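Local structure of Orf34 (Pseudomonas syringae pv. syringae, 5KLP) at residues A[108-113]-A[123-128]; A[138-143]-A[176-181]; A[217-222]-A[248-253]. The protein transfers acetyl groups from acetyl-CoA to serine, threonine and lysine residues of proteins, with inositol hexakisphosphate as cofactor, and impairs the host microtubule network and host immunity. The protein carries 10 engineered substitutions. One frame throughout, in Å; residues are numbered along the deposited sequence.

Contact 1 (A[108-113]-A[123-128])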
ATOM      1  N   ALA A 108      -2.451  -8.775   4.106  1.00 15.84           N
ATOM      2  CA  ALA A 108      -3.455  -9.108   3.110  1.00 21.69           C
ATOM      3  C   ALA A 108      -3.623  -7.956   2.122  1.00 30.69           C
ATOM      4  O   ALA A 108      -3.649  -6.792   2.527  1.00 24.33           O
ATOM      5  CB  ALA A 108      -4.783  -9.428   3.782  1.00 19.01           C
ATOM      6  N   ILE A 109      -3.742  -8.287   0.837  1.00 14.78           N
ATOM      7  CA  ILE A 109      -4.092  -7.316  -0.188  1.00 14.38           C
ATOM      8  C   ILE A 109      -5.430  -7.708  -0.794  1.00 19.05           C
ATOM      9  O   ILE A 109      -5.649  -8.866  -1.142  1.00 20.38           O
ATOM     10  CB  ILE A 109      -3.019  -7.238  -1.285  1.00 18.26           C
ATOM     11  CG1 ILE A 109      -1.676  -6.821  -0.678  1.00 20.74           C
ATOM     12  CG2 ILE A 109      -3.441  -6.276  -2.411  1.00 14.18           C
ATOM     13  CD1 ILE A 109      -0.503  -6.916  -1.639  1.00 15.85           C
ATOM     14  N   PHE A 110      -6.340  -6.754  -0.912  1.00 16.25           N
ATOM     15  CA  PHE A 110      -7.653  -7.081  -1.443  1.00 17.48           C
ATOM     16  C   PHE A 110      -8.245  -5.850  -2.097  1.00 16.45           C
ATOM     17  O   PHE A 110      -7.922  -4.727  -1.716  1.00 17.43           O
ATOM     18  CB  PHE A 110      -8.575  -7.623  -0.338  1.00 15.30           C
ATOM     19  CG  PHE A 110      -8.733  -6.691   0.835  1.00 17.14           C
ATOM     20  CD1 PHE A 110      -9.713  -5.714   0.840  1.00 14.08           C
ATOM     21  CD2 PHE A 110      -7.891  -6.797   1.931  1.00 22.26           C
ATOM     22  CE1 PHE A 110      -9.860  -4.845   1.941  1.00 18.73           C
ATOM     23  CE2 PHE A 110      -8.021  -5.930   3.031  1.00 22.46           C
ATOM     24  CZ  PHE A 110      -9.008  -4.959   3.031  1.00 22.43           C
ATOM     25  N   PRO A 111      -9.104  -6.058  -3.097  1.00 16.32           N
ATOM     26  CA  PRO A 111      -9.774  -4.935  -3.747  1.00 19.12           C
ATOM     27  C   PRO A 111     -10.958  -4.478  -2.902  1.00 16.42           C
ATOM     28  O   PRO A 111     -11.336  -5.193  -1.966  1.00 16.20           O
ATOM     29  CB  PRO A 111     -10.230  -5.536  -5.073  1.00 18.31           C
ATOM     30  CG  PRO A 111     -10.538  -6.978  -4.705  1.00 20.25           C
ATOM     31  CD  PRO A 111      -9.477  -7.350  -3.705  1.00 20.28           C
ATOM     32  N   GLN A 112     -11.515  -3.313  -3.213  1.00 19.93           N
ATOM     33  CA  GLN A 112     -12.735  -2.854  -2.560  1.00 22.13           C
ATOM     34  C   GLN A 112     -13.956  -3.472  -3.224  1.00 22.69           C
ATOM     35  O   GLN A 112     -13.904  -3.855  -4.390  1.00 20.13           O
ATOM     36  CB  GLN A 112     -12.845  -1.336  -2.608  1.00 17.28           C
ATOM     37  CG  GLN A 112     -11.619  -0.627  -2.073  1.00 23.09           C
ATOM     38  CD  GLN A 112     -11.390  -0.887  -0.597  1.00 29.73           C
ATOM     39  OE1 GLN A 112     -12.330  -0.979   0.186  1.00 30.56           O
ATOM     40  NE2 GLN A 112     -10.130  -1.030  -0.217  1.00 40.44           N
ATOM     41  N   THR A 113     -15.061  -3.542  -2.489  1.00 22.53           N
ATOM     42  CA  THR A 113     -16.296  -4.103  -3.032  1.00 19.64           C
ATOM     43  C   THR A 113     -17.436  -3.071  -3.037  1.00 19.43           C
ATOM     44  O   THR A 113     -17.602  -2.300  -2.096  1.00 18.55           O
ATOM     45  CB  THR A 113     -16.708  -5.339  -2.225  1.00 23.64           C
ATOM     46  OG1 THR A 113     -15.649  -6.306  -2.260  1.00 20.83           O
ATOM     47  CG2 THR A 113     -18.002  -5.943  -2.766  1.00 21.59           C
ATOM     48  N   HIS A 123      -9.068  -0.630  -6.638  1.00 20.78           N
ATOM     49  CA  HIS A 123      -8.790   0.309  -5.531  1.00 16.74           C
ATOM     50  C   HIS A 123      -8.219  -0.388  -4.291  1.00 20.32           C
ATOM     51  O   HIS A 123      -8.659  -0.145  -3.157  1.00 23.76           O
ATOM     52  CB  HIS A 123     -10.056   1.073  -5.127  1.00 14.09           C
ATOM     53  CG  HIS A 123     -10.531   2.025  -6.175  1.00 27.84           C
ATOM     54  ND1 HIS A 123     -11.236   1.615  -7.287  1.00 27.97           N
ATOM     55  CD2 HIS A 123     -10.374   3.363  -6.296  1.00 20.25           C
ATOM     56  CE1 HIS A 123     -11.507   2.667  -8.041  1.00 33.60           C
ATOM     57  NE2 HIS A 123     -10.997   3.739  -7.461  1.00 31.36           N
ATOM     58  N   HIS A 124      -7.245  -1.249  -4.523  1.00 17.75           N
ATOM     59  CA  HIS A 124      -6.694  -2.118  -3.489  1.00 14.66           C
ATOM     60  C   HIS A 124      -6.107  -1.407  -2.277  1.00 13.61           C
ATOM     61  O   HIS A 124      -5.595  -0.293  -2.372  1.00 15.84           O
ATOM     62  CB  HIS A 124      -5.621  -3.006  -4.110  1.00 14.70           C
ATOM     63  CG  HIS A 124      -6.162  -4.002  -5.084  1.00 17.00           C
ATOM     64  ND1 HIS A 124      -6.703  -3.640  -6.299  1.00 16.28           N
ATOM     65  CD2 HIS A 124      -6.274  -5.350  -5.007  1.00 16.28           C
ATOM     66  CE1 HIS A 124      -7.108  -4.724  -6.939  1.00 14.25           C
ATOM     67  NE2 HIS A 124      -6.864  -5.774  -6.174  1.00 21.36           N
ATOM     68  N   VAL A 125      -6.172  -2.079  -1.136  1.00 16.05           N
ATOM     69  CA  VAL A 125      -5.462  -1.630   0.052  1.00 15.53           C
ATOM     70  C   VAL A 125      -4.716  -2.814   0.632  1.00 16.03           C
ATOM     71  O   VAL A 125      -4.889  -3.947   0.180  1.00 15.29           O
ATOM     72  CB  VAL A 125      -6.412  -1.043   1.110  1.00 15.30           C
ATOM     73  CG1 VAL A 125      -7.131   0.185   0.540  1.00 15.93           C
ATOM     74  CG2 VAL A 125      -7.403  -2.111   1.571  1.00 13.89           C
HETATM   75  N   MSE A 126      -3.876  -2.537   1.621  1.00 17.99           N
HETATM   76  CA  MSE A 126      -3.109  -3.557   2.317  1.00 18.12           C
HETATM   77  C   MSE A 126      -3.542  -3.587   3.765  1.00 24.24           C
HETATM   78  O   MSE A 126      -3.615  -2.534   4.410  1.00 22.41           O
HETATM   79  CB  MSE A 126      -1.610  -3.268   2.216  1.00 17.14           C
HETATM   80  CG  MSE A 126      -0.707  -4.418   2.644  1.00 22.51           C
HETATM   81 SE   MSE A 126      -0.395  -4.507   4.563  1.00 31.76          SE
HETATM   82  CE  MSE A 126       0.492  -2.759   4.798  1.00 18.31           C
ATOM     83  N   ALA A 127      -3.827  -4.781   4.289  1.00 19.43           N
ATOM     84  CA  ALA A 127      -4.109  -4.894   5.717  1.00 22.91           C
ATOM     85  C   ALA A 127      -3.019  -5.689   6.410  1.00 21.20           C
ATOM     86  O   ALA A 127      -2.658  -6.784   5.972  1.00 22.09           O
ATOM     87  CB  ALA A 127      -5.474  -5.534   5.966  1.00 19.10           C
ATOM     88  N   ASP A 128      -2.500  -5.107   7.488  1.00 16.42           N
ATOM     89  CA  ASP A 128      -1.502  -5.730   8.345  1.00 17.10           C
ATOM     90  C   ASP A 128      -2.193  -6.203   9.633  1.00 20.47           C
ATOM     91  O   ASP A 128      -2.798  -5.404  10.340  1.00 22.07           O
ATOM     92  CB  ASP A 128      -0.380  -4.730   8.649  1.00 18.01           C
ATOM     93  CG  ASP A 128       0.748  -5.339   9.470  1.00 21.45           C
ATOM     94  OD1 ASP A 128       0.622  -5.426  10.707  1.00 27.47           O
ATOM     95  OD2 ASP A 128       1.769  -5.729   8.877  1.00 23.98           O
TER
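The carbonyl oxygen of A108 is gripped across the antiparallel ladder by one hydrogen bond and one weaker CA-H...O contact: A127 N bonds A108 O at 2.7 Å, almost straight at 168°, and M126 (selenomethionine) CA lies 3.3 Å from A108 O. A127 O takes the N-H of A108, completing a hydrogen-bonded pair. F110 and V125 make the next such pair, less firmly: V125 N reaches F110 O, whereas the bond from F110 N to V125 O is weak. A108, A127, F110 and V125 share a face, and small A127 lets the ring edge of F110 come up to its CB. With CG in the crowded position between backbone N and carbonyl carbon (chi1 56°), the F110 ring swings across the ladder, and V125 CG2 sits over its face as a CH-pi contact, 3.6 Å from F110 CZ. I109 and M126 point to the other face, where M126 packs on helix 189-202. Beyond the strands, P111 CB of the puckered pyrrolidine lies over one face of the flat H124 imidazole, a CH-pi contact offset toward the rim, 3.5 Å from H124 NE2. The Q112 chain, bent at chi2 (-64°), brings Q112 NE2 3.4 Å from H123 O, a weak bond, and against V125 CG1. H123 belongs to the active site with E143 and C189. Its ND1 bonds L121 O; its NE2 and H124 NE2 each bond a separate citrate, probably from the crystallisation liquor. Because a carbonyl only accepts, ND1 probably carries a proton, leaving citrate-bound NE2 probably able to accept one.

Contact 2 (A[138-143]-A[176-181])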
ATOM      1  N   THR A 138      -6.158  -7.334  15.884  1.00 20.89           N
ATOM      2  CA  THR A 138      -6.002  -5.916  15.593  1.00 20.52           C
ATOM      3  C   THR A 138      -5.623  -5.812  14.128  1.00 21.26           C
ATOM      4  O   THR A 138      -4.969  -6.706  13.593  1.00 22.50           O
ATOM      5  CB  THR A 138      -4.948  -5.234  16.475  1.00 18.96           C
ATOM      6  OG1 THR A 138      -3.702  -5.926  16.345  1.00 23.68           O
ATOM      7  CG2 THR A 138      -5.383  -5.243  17.952  1.00 23.12           C
ATOM      8  N   ILE A 139      -6.083  -4.748  13.475  1.00 18.22           N
ATOM      9  CA  ILE A 139      -5.978  -4.634  12.024  1.00 19.29           C
ATOM     10  C   ILE A 139      -5.631  -3.208  11.632  1.00 17.75           C
ATOM     11  O   ILE A 139      -6.300  -2.263  12.024  1.00 16.82           O
ATOM     12  CB  ILE A 139      -7.287  -5.061  11.308  1.00 21.60           C
ATOM     13  CG1 ILE A 139      -7.644  -6.515  11.644  1.00 23.88           C
ATOM     14  CG2 ILE A 139      -7.158  -4.898   9.792  1.00 26.01           C
ATOM     15  CD1 ILE A 139      -9.030  -6.940  11.190  1.00 21.66           C
ATOM     16  N   ILE A 140      -4.557  -3.073  10.875  1.00 19.23           N
ATOM     17  CA  ILE A 140      -4.141  -1.796  10.316  1.00 14.10           C
ATOM     18  C   ILE A 140      -4.342  -1.843   8.813  1.00 20.94           C
ATOM     19  O   ILE A 140      -3.683  -2.607   8.133  1.00 21.13           O
ATOM     20  CB  ILE A 140      -2.674  -1.515  10.602  1.00 14.12           C
ATOM     21  CG1 ILE A 140      -2.422  -1.464  12.108  1.00 17.14           C
ATOM     22  CG2 ILE A 140      -2.219  -0.220   9.912  1.00 16.47           C
ATOM     23  CD1 ILE A 140      -0.957  -1.497  12.439  1.00 24.05           C
ATOM     24  N   ILE A 141      -5.250  -1.037   8.297  1.00 16.22           N
ATOM     25  CA  ILE A 141      -5.443  -0.968   6.855  1.00 15.03           C
ATOM     26  C   ILE A 141      -4.730   0.251   6.315  1.00 19.50           C
ATOM     27  O   ILE A 141      -5.025   1.378   6.722  1.00 22.49           O
ATOM     28  CB  ILE A 141      -6.923  -0.904   6.492  1.00 17.90           C
ATOM     29  CG1 ILE A 141      -7.641  -2.174   6.953  1.00 22.21           C
ATOM     30  CG2 ILE A 141      -7.105  -0.691   4.976  1.00 22.05           C
ATOM     31  CD1 ILE A 141      -9.143  -2.047   6.939  1.00 23.23           C
ATOM     32  N   THR A 142      -3.772   0.041   5.422  1.00 15.48           N
ATOM     33  CA  THR A 142      -3.067   1.176   4.818  1.00 15.37           C
ATOM     34  C   THR A 142      -3.717   1.494   3.484  1.00 18.69           C
ATOM     35  O   THR A 142      -3.749   0.658   2.566  1.00 18.69           O
ATOM     36  CB  THR A 142      -1.564   0.898   4.594  1.00 19.07           C
ATOM     37  OG1 THR A 142      -1.425  -0.225   3.710  1.00 26.37           O
ATOM     38  CG2 THR A 142      -0.859   0.584   5.902  1.00 13.87           C
ATOM     39  N   GLU A 143      -4.252   2.704   3.409  1.00 17.12           N
ATOM     40  CA  GLU A 143      -4.890   3.253   2.220  1.00 10.34           C
ATOM     41  C   GLU A 143      -3.868   4.127   1.498  1.00 17.90           C
ATOM     42  O   GLU A 143      -3.535   5.204   1.980  1.00 18.78           O
ATOM     43  CB  GLU A 143      -6.123   4.083   2.622  1.00 14.78           C
ATOM     44  CG  GLU A 143      -6.711   4.947   1.507  1.00 17.50           C
ATOM     45  CD  GLU A 143      -7.155   4.120   0.306  1.00 22.30           C
ATOM     46  OE1 GLU A 143      -6.406   4.078  -0.704  1.00 17.76           O
ATOM     47  OE2 GLU A 143      -8.259   3.518   0.386  1.00 15.10           O
ATOM     48  N   ALA A 176      -7.719   0.276  12.467  1.00 16.48           N
ATOM     49  CA  ALA A 176      -7.282   1.584  11.999  1.00 18.69           C
ATOM     50  C   ALA A 176      -7.157   1.630  10.483  1.00 24.23           C
ATOM     51  O   ALA A 176      -6.677   0.685   9.847  1.00 19.06           O
ATOM     52  CB  ALA A 176      -5.933   1.961  12.637  1.00 15.67           C
ATOM     53  N   ILE A 177      -7.581   2.741   9.902  1.00 20.72           N
ATOM     54  CA  ILE A 177      -7.338   2.968   8.492  1.00 19.21           C
ATOM     55  C   ILE A 177      -6.370   4.129   8.385  1.00 18.68           C
ATOM     56  O   ILE A 177      -6.670   5.249   8.803  1.00 21.11           O
ATOM     57  CB  ILE A 177      -8.624   3.270   7.715  1.00 17.88           C
ATOM     58  CG1 ILE A 177      -9.612   2.113   7.865  1.00 18.57           C
ATOM     59  CG2 ILE A 177      -8.293   3.499   6.256  1.00 18.45           C
ATOM     60  CD1 ILE A 177     -10.947   2.337   7.187  1.00 25.32           C
ATOM     61  N   ILE A 178      -5.199   3.850   7.837  1.00 12.81           N
ATOM     62  CA  ILE A 178      -4.165   4.856   7.708  1.00 13.12           C
ATOM     63  C   ILE A 178      -4.090   5.340   6.266  1.00 16.06           C
ATOM     64  O   ILE A 178      -3.806   4.583   5.334  1.00 16.28           O
ATOM     65  CB  ILE A 178      -2.815   4.322   8.173  1.00 18.74           C
ATOM     66  CG1 ILE A 178      -2.909   3.969   9.663  1.00 26.95           C
ATOM     67  CG2 ILE A 178      -1.710   5.358   7.929  1.00 12.95           C
ATOM     68  CD1 ILE A 178      -1.695   3.268  10.200  1.00 39.70           C
ATOM     69  N   GLU A 179      -4.386   6.620   6.092  1.00 15.90           N
ATOM     70  CA  GLU A 179      -4.446   7.217   4.767  1.00 18.59           C
ATOM     71  C   GLU A 179      -3.099   7.846   4.427  1.00 17.58           C
ATOM     72  O   GLU A 179      -2.703   8.800   5.072  1.00 20.40           O
ATOM     73  CB  GLU A 179      -5.562   8.261   4.719  1.00 17.26           C
ATOM     74  CG  GLU A 179      -5.589   9.114   3.458  1.00 17.92           C
ATOM     75  CD  GLU A 179      -6.659  10.193   3.510  1.00 24.72           C
ATOM     76  OE1 GLU A 179      -7.850   9.835   3.386  1.00 23.19           O
ATOM     77  OE2 GLU A 179      -6.311  11.395   3.696  1.00 21.05           O
ATOM     78  N   THR A 180      -2.395   7.346   3.414  1.00 13.14           N
ATOM     79  CA  THR A 180      -1.073   7.922   3.147  1.00 12.86           C
ATOM     80  C   THR A 180      -1.087   9.021   2.071  1.00 16.12           C
ATOM     81  O   THR A 180      -0.280   9.943   2.136  1.00 20.32           O
ATOM     82  CB  THR A 180      -0.045   6.838   2.720  1.00 18.22           C
ATOM     83  OG1 THR A 180      -0.329   6.394   1.389  1.00 18.58           O
ATOM     84  CG2 THR A 180      -0.083   5.635   3.661  1.00 19.37           C
ATOM     85  N   GLN A 181      -2.028   8.951   1.127  1.00 17.74           N
ATOM     86  CA  GLN A 181      -2.070   9.863  -0.042  1.00 13.16           C
ATOM     87  C   GLN A 181      -0.812   9.796  -0.898  1.00 19.45           C
ATOM     88  O   GLN A 181      -0.469  10.765  -1.590  1.00 19.32           O
ATOM     89  CB  GLN A 181      -2.296  11.333   0.395  1.00 16.91           C
ATOM     90  CG  GLN A 181      -3.512  11.531   1.318  1.00 16.77           C
ATOM     91  CD  GLN A 181      -3.776  12.996   1.660  1.00 26.57           C
ATOM     92  OE1 GLN A 181      -3.205  13.911   1.048  1.00 28.32           O
ATOM     93  NE2 GLN A 181      -4.654  13.226   2.641  1.00 24.92           N
TER
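Two neighbouring parallel strands meet here, fourth and fifth of the six in the mixed sheet, as the two strands of a beta-alpha-beta crossover whose helix is 153-167. Their axes come within 4.6 Å, at 23° to each other. The backbone bonds alternate from strand to strand, and the central ones are short and nearly straight: I141 N to A176 O and I178 N to I141 O are each 2.7 Å. Beta-branched isoleucines suit these extended backbones, and they pack on one face, where I140 CG2 touches I178 CD1 at 3.5 Å, the two chains lying side by side and pointing the same way; helix 204-215 covers I140. I141, E143, I177 and E179 lie on the other face. E143, an active-site residue at the strand end, leaves with CG anti to the backbone N (chi1 168°) and then bends at chi2. Its OE2 is bonded by H158 and Q154 of helix 153-167, and its OE1 by A145 N, so the carboxylate is gripped on both oxygens and probably kept ionised. E179 OE1 bonds T230 and I147 N. The last rung is T180 N to E143 O, 2.8 Å, which ties the catalytic residue's own carbonyl to the loop that follows strand 175-179.

Contact 3 (A[217-222]-A[248-253])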
ATOM      1  N   GLY A 217      -7.593  -0.198  22.148  1.00 20.28           N
ATOM      2  CA  GLY A 217      -8.546   0.698  21.527  1.00 27.35           C
ATOM      3  C   GLY A 217      -7.990   2.072  21.229  1.00 25.98           C
ATOM      4  O   GLY A 217      -8.740   3.043  21.190  1.00 28.94           O
ATOM      5  N   THR A 218      -6.679   2.169  21.022  1.00 20.50           N
ATOM      6  CA  THR A 218      -6.089   3.476  20.782  1.00 26.85           C
ATOM      7  C   THR A 218      -5.090   3.475  19.619  1.00 26.89           C
ATOM      8  O   THR A 218      -4.424   2.479  19.348  1.00 27.76           O
ATOM      9  CB  THR A 218      -5.408   4.013  22.067  1.00 30.61           C
ATOM     10  OG1 THR A 218      -4.981   5.365  21.863  1.00 33.26           O
ATOM     11  CG2 THR A 218      -4.214   3.152  22.456  1.00 24.77           C
ATOM     12  N   LEU A 219      -5.014   4.615  18.940  1.00 27.17           N
ATOM     13  CA  LEU A 219      -4.066   4.852  17.848  1.00 24.70           C
ATOM     14  C   LEU A 219      -3.278   6.135  18.103  1.00 29.81           C
ATOM     15  O   LEU A 219      -3.860   7.216  18.265  1.00 25.17           O
ATOM     16  CB  LEU A 219      -4.795   4.941  16.507  1.00 21.86           C
ATOM     17  CG  LEU A 219      -3.914   5.296  15.294  1.00 22.88           C
ATOM     18  CD1 LEU A 219      -2.900   4.189  14.998  1.00 19.64           C
ATOM     19  CD2 LEU A 219      -4.753   5.625  14.052  1.00 15.85           C
ATOM     20  N   SER A 220      -1.958   6.023  18.148  1.00 24.18           N
ATOM     21  CA  SER A 220      -1.135   7.182  18.458  1.00 28.31           C
ATOM     22  C   SER A 220      -1.339   8.295  17.419  1.00 25.07           C
ATOM     23  O   SER A 220      -1.547   8.022  16.229  1.00 27.33           O
ATOM     24  CB  SER A 220       0.341   6.782  18.553  1.00 30.39           C
ATOM     25  OG  SER A 220       1.168   7.922  18.696  1.00 38.59           O
ATOM     26  N   THR A 221      -1.333   9.533  17.917  1.00 22.46           N
ATOM     27  CA  THR A 221      -1.461  10.784  17.150  1.00 28.64           C
ATOM     28  C   THR A 221      -2.865  11.034  16.601  1.00 25.52           C
ATOM     29  O   THR A 221      -3.113  12.083  16.000  1.00 22.07           O
ATOM     30  CB  THR A 221      -0.475  10.863  15.944  1.00 32.85           C
ATOM     31  OG1 THR A 221      -0.955  10.046  14.867  1.00 31.66           O
ATOM     32  CG2 THR A 221       0.944  10.440  16.337  1.00 32.87           C
ATOM     33  N   GLU A 222      -3.787  10.107  16.831  1.00 25.57           N
ATOM     34  CA  GLU A 222      -5.082  10.190  16.163  1.00 30.73           C
ATOM     35  C   GLU A 222      -5.809  11.493  16.451  1.00 31.65           C
ATOM     36  O   GLU A 222      -6.444  12.055  15.558  1.00 31.94           O
ATOM     37  CB  GLU A 222      -5.983   9.013  16.535  1.00 25.77           C
ATOM     38  CG  GLU A 222      -7.297   9.034  15.760  1.00 25.46           C
ATOM     39  CD  GLU A 222      -8.197   7.856  16.068  1.00 28.69           C
ATOM     40  OE1 GLU A 222      -7.925   7.133  17.052  1.00 26.79           O
ATOM     41  OE2 GLU A 222      -9.168   7.647  15.310  1.00 28.35           O
ATOM     42  N   HIS A 248     -10.388   3.656  13.877  1.00 18.49           N
ATOM     43  CA  HIS A 248      -9.437   4.752  13.920  1.00 21.01           C
ATOM     44  C   HIS A 248      -8.948   5.130  12.530  1.00 21.95           C
ATOM     45  O   HIS A 248      -9.006   4.335  11.579  1.00 16.61           O
ATOM     46  CB  HIS A 248      -8.237   4.396  14.804  1.00 21.69           C
ATOM     47  CG  HIS A 248      -8.621   3.872  16.147  1.00 22.99           C
ATOM     48  ND1 HIS A 248      -8.906   4.696  17.213  1.00 24.42           N
ATOM     49  CD2 HIS A 248      -8.780   2.604  16.596  1.00 24.04           C
ATOM     50  CE1 HIS A 248      -9.216   3.959  18.265  1.00 26.61           C
ATOM     51  NE2 HIS A 248      -9.143   2.686  17.917  1.00 27.83           N
ATOM     52  N   ALA A 249      -8.436   6.347  12.429  1.00 21.15           N
ATOM     53  CA  ALA A 249      -7.829   6.804  11.197  1.00 20.41           C
ATOM     54  C   ALA A 249      -6.745   7.835  11.479  1.00 17.28           C
ATOM     55  O   ALA A 249      -6.841   8.619  12.425  1.00 19.86           O
ATOM     56  CB  ALA A 249      -8.900   7.380  10.270  1.00 21.74           C
ATOM     57  N   ALA A 250      -5.719   7.843  10.639  1.00 17.92           N
ATOM     58  CA  ALA A 250      -4.652   8.823  10.754  1.00 22.89           C
ATOM     59  C   ALA A 250      -3.975   9.004   9.415  1.00 20.39           C
ATOM     60  O   ALA A 250      -4.139   8.193   8.493  1.00 20.66           O
ATOM     61  CB  ALA A 250      -3.633   8.404  11.809  1.00 19.86           C
ATOM     62  N   PHE A 251      -3.224  10.090   9.308  1.00 16.98           N
ATOM     63  CA  PHE A 251      -2.456  10.362   8.109  1.00 17.07           C
ATOM     64  C   PHE A 251      -1.141   9.614   8.173  1.00 21.77           C
ATOM     65  O   PHE A 251      -0.507   9.552   9.236  1.00 17.42           O
ATOM     66  CB  PHE A 251      -2.231  11.863   7.950  1.00 18.53           C
ATOM     67  CG  PHE A 251      -1.414  12.214   6.753  1.00 23.08           C
ATOM     68  CD1 PHE A 251      -1.902  11.978   5.483  1.00 21.74           C
ATOM     69  CD2 PHE A 251      -0.165  12.793   6.897  1.00 25.42           C
ATOM     70  CE1 PHE A 251      -1.152  12.309   4.374  1.00 19.04           C
ATOM     71  CE2 PHE A 251       0.593  13.128   5.785  1.00 22.95           C
ATOM     72  CZ  PHE A 251       0.098  12.879   4.527  1.00 19.88           C
ATOM     73  N   GLY A 252      -0.744   9.039   7.041  1.00 19.46           N
ATOM     74  CA  GLY A 252       0.419   8.167   6.970  1.00 15.87           C
ATOM     75  C   GLY A 252       1.704   8.714   7.579  1.00 19.52           C
ATOM     76  O   GLY A 252       2.351   8.027   8.368  1.00 17.08           O
ATOM     77  N   ALA A 253       2.070   9.947   7.229  1.00 17.83           N
ATOM     78  CA  ALA A 253       3.326  10.531   7.699  1.00 21.83           C
ATOM     79  C   ALA A 253       3.383  10.673   9.216  1.00 19.27           C
ATOM     80  O   ALA A 253       4.471  10.707   9.789  1.00 20.28           O
ATOM     81  CB  ALA A 253       3.563  11.885   7.049  1.00 20.28           C
TER
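Over one face of the H248 imidazole lies the backbone of T218 and L219, while E222 OE1 and G217 O stand at its edge. The loop that supplies them includes a type II beta turn, L219 to E222, packed along strand 248-251, one edge strand of the sheet. H248 ND1 meets the syn lone pair of E222 OE1 at 2.6 Å, with carboxylate and ring planes 66° apart; this is a His-carboxylate bond outside the active site. H248 NE2 bonds S173 O. With both nitrogens facing acceptors, the ring is plausibly an imidazolium, which would strengthen its pull on the glutamate. E222 reaches it with an extended chain, CG anti to the backbone N (chi1 -176°). Its OE2 accepts A249 N at 3.2 Å from above the carboxylate plane and also pairs with R226. At the edge of the ring G217 O lies 3.1 Å from H248 CE1. G217, with positive phi, is the C-prime residue of the Schellman motif that ends helix 204-215, a place suited to a residue without a side chain. T221 carries the positive phi (72°) of the turn's third position, and its OG1 bonds S220 O. The turn closes through E222 N to L219 O. Aliphatic L219 packs its CB and CD2 on H248 CB, running opposite in direction to the histidine side chain, and L219 CD2 touches A250 CB, 3.7 Å away.

Overall arrangement
Contacts 1, 2 and 3 follow one another across the sheet. Contacts 1 and 2, centres about 10 Å apart, have neighbouring strands joined by M126 O to T142 N and D128 N to I140 O, both 2.8 Å. Contacts 2 and 3, centres about 9 Å apart, are linked by I177 N to H248 O, 2.7 Å, and E179 O to G252 N. Contacts 1 and 3 do not touch, nearest atoms about 11 Å apart. Contact 1 brings H123 and contact 2 E143 to the active site, side chains about 6 Å apart; the C189 side chain is about 5 Å from that of E143. Inositol hexakisphosphate lies about 12 Å from the side chain of M126.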